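Recombination protein uvsY (Enterobacteria phage T4, PDB 4ZWS) promotes assembly of UvsX recombinase filaments on single-stranded DNA and helps UvsX displace bound gp32, acting as a recombination mediator in viral DNA synthesis. Local coordinates at residues D5-D13 with L31-H39. Sequence-based numbering, arbitrary orientation.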
loop_
_atom_site.group_PDB
_atom_site.type_symbol
_atom_site.label_atom_id
_atom_site.label_comp_id
_atom_site.label_asym_id
_atom_site.label_seq_id
_atom_site.Cartn_x
_atom_site.Cartn_y
_atom_site.Cartn_z
ATOM N N ASP A 5 24.026 -7.202 20.659
ATOM C CA ASP A 5 24.755 -8.382 20.213
ATOM C C ASP A 5 24.462 -8.665 18.745
ATOM O O ASP A 5 25.376 -8.962 17.968
ATOM C CB ASP A 5 24.410 -9.608 21.053
ATOM C CG ASP A 5 24.953 -9.530 22.467
ATOM O OD1 ASP A 5 24.343 -10.148 23.365
ATOM O OD2 ASP A 5 26.002 -8.881 22.677
ATOM N N LEU A 6 23.186 -8.582 18.374
ATOM C CA LEU A 6 22.776 -8.784 16.987
ATOM C C LEU A 6 23.384 -7.740 16.060
ATOM O O LEU A 6 23.873 -8.067 14.978
ATOM C CB LEU A 6 21.247 -8.757 16.869
ATOM C CG LEU A 6 20.536 -9.919 17.571
ATOM C CD1 LEU A 6 19.035 -9.840 17.360
ATOM C CD2 LEU A 6 21.066 -11.210 17.020
ATOM N N GLN A 7 23.374 -6.486 16.501
ATOM C CA GLN A 7 23.959 -5.408 15.721
ATOM C C GLN A 7 25.414 -5.716 15.419
ATOM O O GLN A 7 25.866 -5.613 14.274
ATOM C CB GLN A 7 23.830 -4.085 16.457
ATOM C CG GLN A 7 22.408 -3.661 16.585
ATOM C CD GLN A 7 22.252 -2.341 17.295
ATOM O OE1 GLN A 7 23.172 -1.872 17.972
ATOM N NE2 GLN A 7 21.069 -1.734 17.158
ATOM N N GLU A 8 26.132 -6.122 16.455
ATOM C CA GLU A 8 27.531 -6.442 16.319
ATOM C C GLU A 8 27.735 -7.673 15.444
ATOM O O GLU A 8 28.644 -7.703 14.605
ATOM C CB GLU A 8 28.150 -6.629 17.702
ATOM C CG GLU A 8 29.611 -6.247 17.733
ATOM C CD GLU A 8 29.858 -4.851 17.171
ATOM O OE1 GLU A 8 29.057 -3.926 17.462
ATOM O OE2 GLU A 8 30.844 -4.698 16.408
ATOM N N GLU A 9 26.872 -8.667 15.613
ATOM C CA GLU A 9 26.986 -9.893 14.837
ATOM C C GLU A 9 26.780 -9.661 13.335
ATOM O O GLU A 9 27.544 -10.182 12.517
ATOM C CB GLU A 9 26.002 -10.938 15.334
ATOM C CG GLU A 9 26.191 -12.276 14.663
ATOM C CD GLU A 9 25.302 -13.362 15.232
ATOM O OE1 GLU A 9 25.353 -14.496 14.710
ATOM O OE2 GLU A 9 24.555 -13.088 16.199
ATOM N N LEU A 10 25.740 -8.908 12.971
ATOM C CA LEU A 10 25.488 -8.614 11.566
ATOM C C LEU A 10 26.625 -7.819 10.937
ATOM O O LEU A 10 27.029 -8.090 9.797
ATOM C CB LEU A 10 24.189 -7.832 11.390
ATOM C CG LEU A 10 23.803 -7.559 9.930
ATOM C CD1 LEU A 10 23.528 -8.851 9.187
ATOM C CD2 LEU A 10 22.633 -6.613 9.821
ATOM N N LYS A 11 27.149 -6.857 11.694
ATOM C CA LYS A 11 28.222 -5.996 11.204
ATOM C C LYS A 11 29.426 -6.826 10.813
ATOM O O LYS A 11 30.047 -6.597 9.781
ATOM C CB LYS A 11 28.627 -4.977 12.268
ATOM C CG LYS A 11 29.691 -4.002 11.819
ATOM C CD LYS A 11 30.307 -3.310 13.013
ATOM C CE LYS A 11 30.870 -1.964 12.652
ATOM N NZ LYS A 11 31.515 -1.319 13.828
ATOM N N LYS A 12 29.728 -7.817 11.639
ATOM C CA LYS A 12 30.814 -8.730 11.362
ATOM C C LYS A 12 30.471 -9.590 10.141
ATOM O O LYS A 12 31.313 -9.785 9.269
ATOM C CB LYS A 12 31.103 -9.561 12.621
ATOM C CG LYS A 12 32.136 -10.654 12.493
ATOM C CD LYS A 12 32.276 -11.409 13.812
ATOM C CE LYS A 12 30.926 -11.939 14.359
ATOM N NZ LYS A 12 30.179 -12.909 13.490
ATOM N N ASP A 13 29.224 -10.052 10.057
ATOM C CA ASP A 13 28.787 -10.986 9.011
ATOM C C ASP A 13 28.809 -10.431 7.587
ATOM O O ASP A 13 29.134 -11.151 6.643
ATOM C CB ASP A 13 27.362 -11.463 9.299
ATOM C CG ASP A 13 27.296 -12.555 10.349
ATOM O OD1 ASP A 13 28.353 -13.120 10.715
ATOM O OD2 ASP A 13 26.173 -12.815 10.840
ATOM N N LEU A 31 24.745 -17.665 5.849
ATOM C CA LEU A 31 24.380 -16.517 6.671
ATOM C C LEU A 31 22.887 -16.253 6.659
ATOM O O LEU A 31 22.290 -15.997 7.703
ATOM C CB LEU A 31 25.104 -15.257 6.206
ATOM C CG LEU A 31 26.599 -15.171 6.470
ATOM C CD1 LEU A 31 27.141 -13.899 5.851
ATOM C CD2 LEU A 31 26.830 -15.167 7.958
ATOM N N TYR A 32 22.281 -16.352 5.483
ATOM C CA TYR A 32 20.861 -16.114 5.372
ATOM C C TYR A 32 20.122 -17.136 6.217
ATOM O O TYR A 32 19.274 -16.796 7.049
ATOM C CB TYR A 32 20.421 -16.219 3.921
ATOM C CG TYR A 32 19.038 -15.674 3.655
ATOM C CD1 TYR A 32 17.944 -16.527 3.644
ATOM C CD2 TYR A 32 18.816 -14.312 3.463
ATOM C CE1 TYR A 32 16.680 -16.062 3.423
ATOM C CE2 TYR A 32 17.538 -13.832 3.225
ATOM C CZ TYR A 32 16.474 -14.720 3.211
ATOM O OH TYR A 32 15.186 -14.293 2.988
ATOM N N SER A 33 20.520 -18.390 6.048
ATOM C CA SER A 33 19.980 -19.486 6.830
ATOM C C SER A 33 20.116 -19.212 8.345
ATOM O O SER A 33 19.167 -19.418 9.103
ATOM C CB SER A 33 20.657 -20.781 6.413
ATOM O OG SER A 33 20.337 -21.809 7.306
ATOM N N LYS A 34 21.292 -18.743 8.773
ATOM C CA LYS A 34 21.560 -18.468 10.185
ATOM C C LYS A 34 20.574 -17.445 10.742
ATOM O O LYS A 34 19.992 -17.639 11.806
ATOM C CB LYS A 34 22.971 -17.934 10.391
ATOM C CG LYS A 34 23.430 -18.001 11.839
ATOM C CD LYS A 34 24.016 -16.693 12.306
ATOM C CE LYS A 34 25.280 -16.322 11.602
ATOM N NZ LYS A 34 25.694 -14.965 12.028
ATOM N N TRP A 35 20.406 -16.345 10.015
ATOM C CA TRP A 35 19.524 -15.268 10.453
ATOM C C TRP A 35 18.058 -15.645 10.273
ATOM O O TRP A 35 17.199 -15.170 11.005
ATOM C CB TRP A 35 19.848 -13.967 9.716
ATOM C CG TRP A 35 21.095 -13.313 10.239
ATOM C CD1 TRP A 35 22.360 -13.468 9.766
ATOM C CD2 TRP A 35 21.188 -12.396 11.338
ATOM N NE1 TRP A 35 23.237 -12.708 10.497
ATOM C CE2 TRP A 35 22.540 -12.040 11.469
ATOM C CE3 TRP A 35 20.258 -11.843 12.218
ATOM C CZ2 TRP A 35 22.987 -11.157 12.449
ATOM C CZ3 TRP A 35 20.706 -10.963 13.193
ATOM C CH2 TRP A 35 22.057 -10.631 13.298
ATOM N N LEU A 36 17.773 -16.523 9.322
ATOM C CA LEU A 36 16.421 -17.022 9.185
ATOM C C LEU A 36 16.034 -17.780 10.445
ATOM O O LEU A 36 14.915 -17.631 10.937
ATOM C CB LEU A 36 16.305 -17.905 7.947
ATOM C CG LEU A 36 14.898 -18.312 7.530
ATOM C CD1 LEU A 36 13.991 -17.100 7.398
ATOM C CD2 LEU A 36 14.994 -19.029 6.207
ATOM N N ASN A 37 16.983 -18.527 11.004
ATOM C CA ASN A 37 16.775 -19.240 12.270
ATOM C C ASN A 37 16.605 -18.339 13.481
ATOM O O ASN A 37 15.769 -18.619 14.334
ATOM C CB ASN A 37 17.910 -20.219 12.513
ATOM C CG ASN A 37 17.851 -21.378 11.570
ATOM O OD1 ASN A 37 16.808 -21.615 10.958
ATOM N ND2 ASN A 37 18.971 -22.078 11.395
ATOM N N LYS A 38 17.401 -17.277 13.567
ATOM C CA LYS A 38 17.228 -16.305 14.639
ATOM C C LYS A 38 15.788 -15.808 14.615
ATOM O O LYS A 38 15.088 -15.871 15.619
ATOM C CB LYS A 38 18.192 -15.131 14.489
ATOM C CG LYS A 38 19.613 -15.425 14.892
ATOM C CD LYS A 38 20.507 -14.227 14.609
ATOM C CE LYS A 38 21.808 -14.276 15.398
ATOM N NZ LYS A 38 22.602 -15.512 15.162
ATOM N N HIS A 39 15.357 -15.366 13.437
ATOM C CA HIS A 39 14.026 -14.811 13.189
ATOM C C HIS A 39 12.947 -15.803 13.615
ATOM O O HIS A 39 11.990 -15.462 14.300
ATOM C CB HIS A 39 13.923 -14.454 11.702
ATOM C CG HIS A 39 12.658 -13.759 11.305
ATOM N ND1 HIS A 39 11.508 -14.436 10.959
ATOM C CD2 HIS A 39 12.376 -12.443 11.150
ATOM C CE1 HIS A 39 10.570 -13.568 10.629
ATOM N NE2 HIS A 39 11.070 -12.350 10.737
#
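In the helical-hairpin subunit of the UvsY alpha barrel, W35 of the long helix 21-64 is the knob that reaches the short N-terminal helix 3-14, entering a hole formed by L6, E9, L10 and D13. The two segments run almost antiparallel, at 167°, with axes 12.2 Å apart, a wide spacing that the indole bridges. Its six-membered ring leads: CZ2 of W35 lies 3.7 Å from CB of L10, and the ring presents its edge, at CH2, to the carbonyl O of L6, which lies in its plane. CD1 of L10 lies over one face of the indole and CD of K38 over the opposite one, both displaced toward the rim; CE of K38 is also 3.5 Å from CD2 of L6.

Polar bonds hold the ring's N-H edge. W35 NE1 donates to the anti lone pair of D13 OD2 at 3.0 Å, nearly in the ring plane. K34 NZ meets the same oxygen on its syn side and also pairs with E9 OE1, 2.7 Å away. The extended chain of E9, with CG anti to the backbone N (chi1 -174°), carries OE1 far enough to take a second ammonium, K38 NZ, at 3.0 Å. Beside this network L31 packs CD2 against the carboxylate carbon of D13, 3.6 Å away. Within the chain W35 also touches A113 and I117 of helix 91-135; L10 packs on L36 of a neighbouring subunit.

K34 bridges the two carboxylates, K38 adds a second charge at E9, and K12 joins weakly at D13 OD1, so the acids are probably well compensated, while the NE1 bond gives the buried indole N-H a carboxylate acceptor.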